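Local coordinates for protein major pollen allergen Pla l 1 (Plantago lanceolata, PDB 4Z8W) that is a major plantain pollen allergen of the Ole e 1 family, a secreted protein that probably binds zinc and whose wider biological role is not settled, at residues E12-C17 against D60-L65; G35-L40 against L78-R83. One frame throughout, in Å; residues are numbered along the deposited sequence. Where two conformers were deposited one is given.

Contact 1 (E12-C17 against D60-L65); sequences EGEVYC and DGVYRL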
ATOM      1  N   GLU A  12       0.100   8.020   4.301  1.00 24.01           N
ATOM      2  CA  GLU A  12      -0.772   7.176   5.116  1.00 26.30           C
ATOM      3  C   GLU A  12      -1.673   6.333   4.244  1.00 28.50           C
ATOM      4  O   GLU A  12      -2.231   6.821   3.268  1.00 27.17           O
ATOM      5  CB  GLU A  12      -1.625   8.047   6.010  1.00 29.76           C
ATOM      6  CG  GLU A  12      -1.780   7.439   7.373  1.00 40.65           C
ATOM      7  CD  GLU A  12      -2.246   8.464   8.397  1.00 45.89           C
ATOM      8  OE1 GLU A  12      -3.356   8.956   8.187  1.00 39.26           O
ATOM      9  OE2 GLU A  12      -1.526   8.715   9.393  1.00 41.37           O
ATOM     10  N   GLY A  13      -1.803   5.053   4.576  1.00 28.87           N
ATOM     11  CA  GLY A  13      -2.724   4.185   3.831  1.00 26.81           C
ATOM     12  C   GLY A  13      -3.072   2.986   4.704  1.00 26.40           C
ATOM     13  O   GLY A  13      -2.580   2.847   5.809  1.00 21.96           O
ATOM     14  N   GLU A  14      -3.955   2.151   4.174  1.00 25.66           N
ATOM     15  CA  GLU A  14      -4.448   0.953   4.874  0.80 28.49           C
ATOM     16  C   GLU A  14      -4.045  -0.364   4.195  1.00 26.31           C
ATOM     17  O   GLU A  14      -3.919  -0.394   2.960  1.00 23.30           O
ATOM     18  CB  GLU A  14      -5.985   0.996   4.975  0.80 28.09           C
ATOM     19  CG  GLU A  14      -6.557   2.060   5.910  0.80 35.84           C
ATOM     20  CD  GLU A  14      -6.601   3.424   5.245  0.80 43.49           C
ATOM     21  OE1 GLU A  14      -7.352   3.576   4.250  0.80 47.09           O
ATOM     22  OE2 GLU A  14      -5.901   4.343   5.713  0.80 45.01           O
ATOM     23  N   VAL A  15      -3.896  -1.459   4.964  1.00 24.05           N
ATOM     24  CA  VAL A  15      -3.727  -2.777   4.360  1.00 22.67           C
ATOM     25  C   VAL A  15      -4.839  -3.681   4.929  1.00 24.23           C
ATOM     26  O   VAL A  15      -5.057  -3.688   6.146  1.00 25.99           O
ATOM     27  CB  VAL A  15      -2.314  -3.356   4.686  1.00 19.83           C
ATOM     28  CG1 VAL A  15      -2.146  -4.809   4.183  1.00 18.70           C
ATOM     29  CG2 VAL A  15      -1.253  -2.467   4.037  1.00 19.19           C
ATOM     30  N   TYR A  16      -5.499  -4.448   4.072  1.00 22.42           N
ATOM     31  CA  TYR A  16      -6.488  -5.420   4.480  1.00 23.85           C
ATOM     32  C   TYR A  16      -6.106  -6.888   4.082  1.00 22.39           C
ATOM     33  O   TYR A  16      -5.285  -7.115   3.179  1.00 24.49           O
ATOM     34  CB  TYR A  16      -7.843  -5.100   3.766  1.00 24.12           C
ATOM     35  CG  TYR A  16      -8.509  -3.821   4.183  1.00 25.84           C
ATOM     36  CD1 TYR A  16      -8.052  -2.569   3.695  1.00 25.11           C
ATOM     37  CD2 TYR A  16      -9.547  -3.837   5.085  1.00 25.09           C
ATOM     38  CE1 TYR A  16      -8.662  -1.392   4.068  1.00 29.15           C
ATOM     39  CE2 TYR A  16     -10.149  -2.635   5.468  1.00 26.56           C
ATOM     40  CZ  TYR A  16      -9.683  -1.421   4.974  1.00 28.55           C
ATOM     41  OH  TYR A  16     -10.291  -0.216   5.348  1.00 32.47           O
ATOM     42  N   CYS A  17      -6.846  -7.832   4.627  1.00 23.92           N
ATOM     43  CA  CYS A  17      -6.945  -9.213   4.087  1.00 25.68           C
ATOM     44  C   CYS A  17      -8.311  -9.225   3.304  1.00 23.56           C
ATOM     45  O   CYS A  17      -9.347  -8.983   3.862  1.00 24.22           O
ATOM     46  CB  CYS A  17      -7.018 -10.251   5.241  1.00 26.61           C
ATOM     47  SG  CYS A  17      -7.271 -11.955   4.582  1.00 30.52           S
ATOM     48  N   ASP A  60      -5.148  -0.583  13.402  1.00 37.73           N
ATOM     49  CA  ASP A  60      -6.211  -0.344  12.450  1.00 35.74           C
ATOM     50  C   ASP A  60      -5.810  -0.735  11.017  1.00 26.60           C
ATOM     51  O   ASP A  60      -6.530  -0.404  10.086  1.00 32.41           O
ATOM     52  CB  ASP A  60      -6.641   1.123  12.479  1.00 37.31           C
ATOM     53  CG  ASP A  60      -7.219   1.540  13.811  1.00 45.45           C
ATOM     54  OD1 ASP A  60      -8.188   0.901  14.284  1.00 43.58           O
ATOM     55  OD2 ASP A  60      -6.701   2.521  14.378  1.00 52.52           O
ATOM     56  N   GLY A  61      -4.696  -1.424  10.852  1.00 28.01           N
ATOM     57  CA  GLY A  61      -4.145  -1.764   9.502  1.00 26.85           C
ATOM     58  C   GLY A  61      -3.631  -0.513   8.759  1.00 28.32           C
ATOM     59  O   GLY A  61      -3.633  -0.483   7.520  1.00 23.71           O
ATOM     60  N   VAL A  62      -3.184   0.508   9.498  1.00 25.96           N
ATOM     61  CA  VAL A  62      -2.757   1.826   8.890  1.00 27.31           C
ATOM     62  C   VAL A  62      -1.271   1.962   8.982  1.00 28.71           C
ATOM     63  O   VAL A  62      -0.686   1.733  10.051  1.00 26.60           O
ATOM     64  CB  VAL A  62      -3.389   3.033   9.634  1.00 27.85           C
ATOM     65  CG1 VAL A  62      -2.988   4.376   8.996  1.00 25.11           C
ATOM     66  CG2 VAL A  62      -4.908   2.916   9.646  1.00 26.88           C
ATOM     67  N   TYR A  63      -0.595   2.307   7.872  1.00 24.18           N
ATOM     68  CA  TYR A  63       0.828   2.578   8.005  1.00 22.22           C
ATOM     69  C   TYR A  63       1.001   4.119   7.890  1.00 26.01           C
ATOM     70  O   TYR A  63       0.119   4.810   7.401  1.00 25.18           O
ATOM     71  CB  TYR A  63       1.713   1.878   6.932  1.00 23.15           C
ATOM     72  CG  TYR A  63       1.205   2.092   5.464  1.00 24.52           C
ATOM     73  CD1 TYR A  63       1.541   3.270   4.724  1.00 22.62           C
ATOM     74  CD2 TYR A  63       0.401   1.132   4.858  1.00 22.57           C
ATOM     75  CE1 TYR A  63       1.081   3.436   3.422  1.00 22.08           C
ATOM     76  CE2 TYR A  63      -0.082   1.294   3.520  1.00 20.92           C
ATOM     77  CZ  TYR A  63       0.257   2.433   2.831  1.00 21.83           C
ATOM     78  OH  TYR A  63      -0.174   2.602   1.548  1.00 21.62           O
ATOM     79  N   ARG A  64       2.162   4.640   8.256  1.00 27.21           N
ATOM     80  CA  ARG A  64       2.362   6.111   8.188  1.00 27.25           C
ATOM     81  C   ARG A  64       3.845   6.265   8.051  1.00 28.34           C
ATOM     82  O   ARG A  64       4.639   6.091   8.999  1.00 33.28           O
ATOM     83  CB  ARG A  64       1.756   6.798   9.409  1.00 29.05           C
ATOM     84  CG  ARG A  64       2.036   8.258   9.563  1.00 36.20           C
ATOM     85  CD  ARG A  64       1.305   8.795  10.789  1.00 36.06           C
ATOM     86  NE  ARG A  64       1.716  10.149  11.094  1.00 46.79           N
ATOM     87  CZ  ARG A  64       1.058  11.224  10.660  1.00 53.56           C
ATOM     88  NH1 ARG A  64      -0.046  11.088   9.905  1.00 50.22           N
ATOM     89  NH2 ARG A  64       1.505  12.436  10.970  1.00 52.05           N
ATOM     90  N   LEU A  65       4.258   6.492   6.807  1.00 28.60           N
ATOM     91  CA  LEU A  65       5.666   6.503   6.506  1.00 30.25           C
ATOM     92  C   LEU A  65       6.178   7.935   6.498  1.00 32.26           C
ATOM     93  O   LEU A  65       5.589   8.802   5.812  1.00 32.88           O
ATOM     94  CB  LEU A  65       5.908   5.836   5.173  1.00 30.48           C
ATOM     95  CG  LEU A  65       5.239   4.485   4.875  1.00 29.38           C
ATOM     96  CD1 LEU A  65       5.439   4.166   3.382  1.00 32.28           C
ATOM     97  CD2 LEU A  65       5.777   3.336   5.739  1.00 28.59           C
TER
HETATM   98  O   HOH W   1      -2.452   1.238   1.128  1.00 21.37           O
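Strand 12-17 runs antiparallel to 62-65, and Gly13 pairs with Tyr63 through a bond from Tyr63 N to Gly13 O (2.9 Å) and a weak one from Gly13 N to Tyr63 O. The pairing continues into the turn before the second strand, where Val15 N reaches Gly61 O at 2.7 Å. Tyr63 has CG in the crowded position between its backbone N and carbonyl carbon (chi1 50°), and its ring lies over Gly13, with Gly13 CA 4.0 Å from the ring centroid in a CH-pi contact. Val15 CG2 meets the Tyr63 ring at its edge, 4.0 Å from Tyr63 CE2. Beyond the ring, one water accepts from Tyr63 OH and donates to Glu14 O. On the face of the sheet that carries Glu12, Val62 and Arg64, Glu12 CG packs on Val62 CG1. The Arg64 chain runs extended to NE, and its NH1 lies 2.8 Å from Glu12 OE2 in a salt bridge. Glu12 OE2 is close to the guanidinium plane, whereas Arg64 NH1 approaches from above the carboxylate, 50° out of its plane. Val15 and Tyr63 both touch Val38, so the two sheets face each other, consistent with the two-sheet beta fold of the transthyretin clan to which the Ole e 1 family belongs.

Contact 2 (G35-L40 against L78-R83); sequences GAQVQL and LVKSSR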
ATOM      1  N   GLY A  35       0.533  -5.395  11.379  1.00 27.13           N
ATOM      2  CA  GLY A  35       1.839  -6.069  11.255  1.00 24.23           C
ATOM      3  C   GLY A  35       2.242  -6.274   9.842  1.00 30.37           C
ATOM      4  O   GLY A  35       3.254  -6.911   9.594  1.00 27.10           O
ATOM      5  N   ALA A  36       1.427  -5.792   8.866  1.00 25.89           N
ATOM      6  CA  ALA A  36       1.832  -5.977   7.487  1.00 28.66           C
ATOM      7  C   ALA A  36       3.019  -5.068   7.251  1.00 26.47           C
ATOM      8  O   ALA A  36       3.112  -4.021   7.836  1.00 28.53           O
ATOM      9  CB  ALA A  36       0.692  -5.603   6.489  1.00 23.11           C
ATOM     10  N   GLN A  37       3.890  -5.454   6.318  1.00 28.91           N
ATOM     11  CA  GLN A  37       4.990  -4.612   5.951  1.00 30.01           C
ATOM     12  C   GLN A  37       4.793  -4.110   4.515  1.00 26.78           C
ATOM     13  O   GLN A  37       4.547  -4.907   3.598  1.00 24.08           O
ATOM     14  CB  GLN A  37       6.311  -5.378   6.081  1.00 31.14           C
ATOM     15  CG  GLN A  37       6.646  -5.806   7.539  1.00 36.80           C
ATOM     16  CD  GLN A  37       7.733  -6.887   7.620  1.00 43.15           C
ATOM     17  OE1 GLN A  37       8.640  -6.990   6.751  1.00 45.12           O
ATOM     18  NE2 GLN A  37       7.615  -7.731   8.617  1.00 40.58           N
ATOM     19  N   VAL A  38       5.004  -2.793   4.351  1.00 26.89           N
ATOM     20  CA  VAL A  38       4.840  -2.090   3.081  1.00 21.48           C
ATOM     21  C   VAL A  38       6.153  -1.352   2.746  1.00 25.19           C
ATOM     22  O   VAL A  38       7.049  -1.201   3.591  1.00 28.46           O
ATOM     23  CB  VAL A  38       3.623  -1.126   3.105  1.00 22.23           C
ATOM     24  CG1 VAL A  38       2.306  -1.830   3.511  1.00 20.41           C
ATOM     25  CG2 VAL A  38       3.856   0.002   4.101  1.00 21.44           C
ATOM     26  N   GLN A  39       6.315  -0.930   1.509  1.00 23.91           N
ATOM     27  CA  GLN A  39       7.489  -0.159   1.169  1.00 27.71           C
ATOM     28  C   GLN A  39       7.140   0.913   0.129  1.00 26.24           C
ATOM     29  O   GLN A  39       6.499   0.601  -0.905  1.00 23.93           O
ATOM     30  CB  GLN A  39       8.551  -1.101   0.594  1.00 31.57           C
ATOM     31  CG  GLN A  39       9.864  -0.423   0.218  1.00 36.92           C
ATOM     32  CD  GLN A  39      10.938  -1.446  -0.046  1.00 41.02           C
ATOM     33  OE1 GLN A  39      11.166  -2.336   0.797  1.00 43.07           O
ATOM     34  NE2 GLN A  39      11.559  -1.381  -1.230  1.00 37.09           N
ATOM     35  N   LEU A  40       7.508   2.142   0.469  1.00 26.32           N
ATOM     36  CA  LEU A  40       7.560   3.315  -0.479  1.00 26.92           C
ATOM     37  C   LEU A  40       8.852   3.330  -1.315  1.00 25.34           C
ATOM     38  O   LEU A  40       9.959   3.244  -0.762  1.00 27.80           O
ATOM     39  CB  LEU A  40       7.372   4.636   0.296  1.00 24.18           C
ATOM     40  CG  LEU A  40       7.677   5.895  -0.598  1.00 29.94           C
ATOM     41  CD1 LEU A  40       6.606   6.074  -1.682  1.00 28.03           C
ATOM     42  CD2 LEU A  40       7.869   7.206   0.181  1.00 31.99           C
ATOM     43  N   LEU A  78       2.958  -3.766  -1.268  1.00 23.56           N
ATOM     44  CA  LEU A  78       2.918  -4.722  -0.144  1.00 22.81           C
ATOM     45  C   LEU A  78       4.233  -5.519  -0.217  1.00 24.73           C
ATOM     46  O   LEU A  78       4.749  -5.724  -1.296  1.00 26.50           O
ATOM     47  CB  LEU A  78       1.802  -5.734  -0.330  1.00 21.66           C
ATOM     48  CG  LEU A  78       0.379  -5.160  -0.280  1.00 21.77           C
ATOM     49  CD1 LEU A  78      -0.655  -6.268  -0.540  1.00 21.84           C
ATOM     50  CD2 LEU A  78       0.164  -4.436   1.036  1.00 20.54           C
ATOM     51  N   VAL A  79       4.808  -5.882   0.917  1.00 24.37           N
ATOM     52  CA  VAL A  79       6.010  -6.785   0.825  1.00 25.97           C
ATOM     53  C   VAL A  79       5.704  -8.058   1.639  1.00 27.51           C
ATOM     54  O   VAL A  79       5.695  -9.175   1.074  1.00 31.75           O
ATOM     55  CB  VAL A  79       7.275  -6.138   1.440  1.00 28.69           C
ATOM     56  CG1 VAL A  79       8.472  -7.092   1.293  1.00 25.34           C
ATOM     57  CG2 VAL A  79       7.523  -4.716   0.884  1.00 28.68           C
ATOM     58  N   LYS A  80       5.428  -7.909   2.931  1.00 24.53           N
ATOM     59  CA  LYS A  80       5.115  -9.062   3.766  1.00 26.36           C
ATOM     60  C   LYS A  80       3.802  -9.004   4.547  1.00 26.21           C
ATOM     61  O   LYS A  80       3.478  -8.037   5.277  1.00 30.25           O
ATOM     62  CB  LYS A  80       6.194  -9.288   4.870  1.00 27.81           C
ATOM     63  CG  LYS A  80       7.647  -9.458   4.399  1.00 29.12           C
ATOM     64  CD  LYS A  80       7.852 -10.651   3.438  1.00 26.06           C
ATOM     65  CE  LYS A  80       9.348 -11.070   3.443  1.00 32.59           C
ATOM     66  NZ  LYS A  80       9.564 -12.090   2.340  1.00 32.15           N
ATOM     67  N   SER A  81       3.124 -10.145   4.532  1.00 25.41           N
ATOM     68  CA  SER A  81       1.928 -10.346   5.331  1.00 23.89           C
ATOM     69  C   SER A  81       2.267 -10.868   6.747  1.00 33.98           C
ATOM     70  O   SER A  81       3.220 -11.678   6.912  1.00 29.61           O
ATOM     71  CB  SER A  81       1.035 -11.371   4.596  1.00 22.23           C
ATOM     72  OG  SER A  81      -0.123 -11.646   5.413  1.00 22.88           O
ATOM     73  N   SER A  82       1.494 -10.456   7.752  1.00 28.54           N
ATOM     74  CA  SER A  82       1.599 -11.107   9.051  1.00 33.96           C
ATOM     75  C   SER A  82       0.621 -12.294   9.233  1.00 37.36           C
ATOM     76  O   SER A  82       0.542 -12.838  10.327  1.00 39.59           O
ATOM     77  CB  SER A  82       1.283 -10.124  10.142  1.00 28.64           C
ATOM     78  OG  SER A  82      -0.000  -9.658   9.860  1.00 28.25           O
ATOM     79  N   ARG A  83      -0.106 -12.689   8.182  1.00 36.55           N
ATOM     80  CA  ARG A  83      -1.091 -13.797   8.279  1.00 38.37           C
ATOM     81  C   ARG A  83      -0.767 -14.818   7.261  1.00 38.47           C
ATOM     82  O   ARG A  83      -0.934 -14.584   6.056  1.00 31.78           O
ATOM     83  CB  ARG A  83      -2.500 -13.329   8.061  1.00 37.63           C
ATOM     84  CG  ARG A  83      -3.045 -12.597   9.247  1.00 39.97           C
ATOM     85  CD  ARG A  83      -4.424 -12.104   8.867  1.00 42.93           C
ATOM     86  NE  ARG A  83      -5.311 -13.220   8.566  1.00 41.78           N
ATOM     87  CZ  ARG A  83      -6.624 -13.107   8.347  1.00 41.30           C
ATOM     88  NH1 ARG A  83      -7.260 -11.924   8.424  1.00 42.79           N
ATOM     89  NH2 ARG A  83      -7.313 -14.188   8.081  1.00 38.55           N
TER
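A classic beta bulge joins strand 37-42 to the end of strand 74-80: two residues, Val79 and Lys80, stand opposite the single Gln37. Gln37 O is gripped by two backbone donors, Val79 N at 2.9 Å and Lys80 N at 3.2 Å. In return, Gln37 N gives a nearly straight bond to Lys80 O, 2.8 Å long with an angle of 172° at the hydrogen. The same Lys80 O receives a CA-H...O contact from Ala36 CA at 3.4 Å. Because of the extra residue the pairing slips by one before Val38, and the backbone of Val79 (psi -59°) departs from the extended form to accommodate it.

Beyond the bulge, Val38 pairs with Leu78 on the face turned to strand 8-18, where the Val38 and Leu78 side chains cross, with Val38 CG1 4.2 Å from Leu78 CD2, and both residues touch Val15. This places the bulge in one of the two facing sheets, with strand 51-56 on the far side of 37-42 from 74-80. On the face away from Val38 and Leu78, Val79 CG2, anti to its own carbonyl carbon, packs against Gln39 CB at 3.8 Å; the amide end of Gln39 goes instead to Asp41. On the same face Gln37 extends beyond CG and crosses Lys80, with Gln37 OE1 3.6 Å from Lys80 CG. Past the strand, Ser82 CB rests 3.8 Å from Gly35 O while Ser82 OG bonds to Ala34 O, and Ser81 OG accepts from Arg83 N in an ST turn.

Contacts 1 and 2 lie in the two facing sheets, centres about 9 Å apart, and meet mainly through apolar side chains: Val38 of contact 2 packs against Tyr63 and Val15 of contact 1, its CG2 3.6 Å from Tyr63 CG and its CG1 3.7 Å from Val15 CG2. Leu65 CD1 also packs on Leu40 CB at 3.7 Å. At the opposite end the Cys17-Cys86 disulfide ties strand 8-18 to the chain beyond Arg83, whose NH1 lies 3.6 Å from Cys17 CB. Asp45 and Asp73, near the strand ends that the Cys42-Cys74 disulfide joins, hold the zinc seen here; Glu88, a further reported ligand, has its side chain about 8 Å from that of Leu78 and 12 Å from that of Val15.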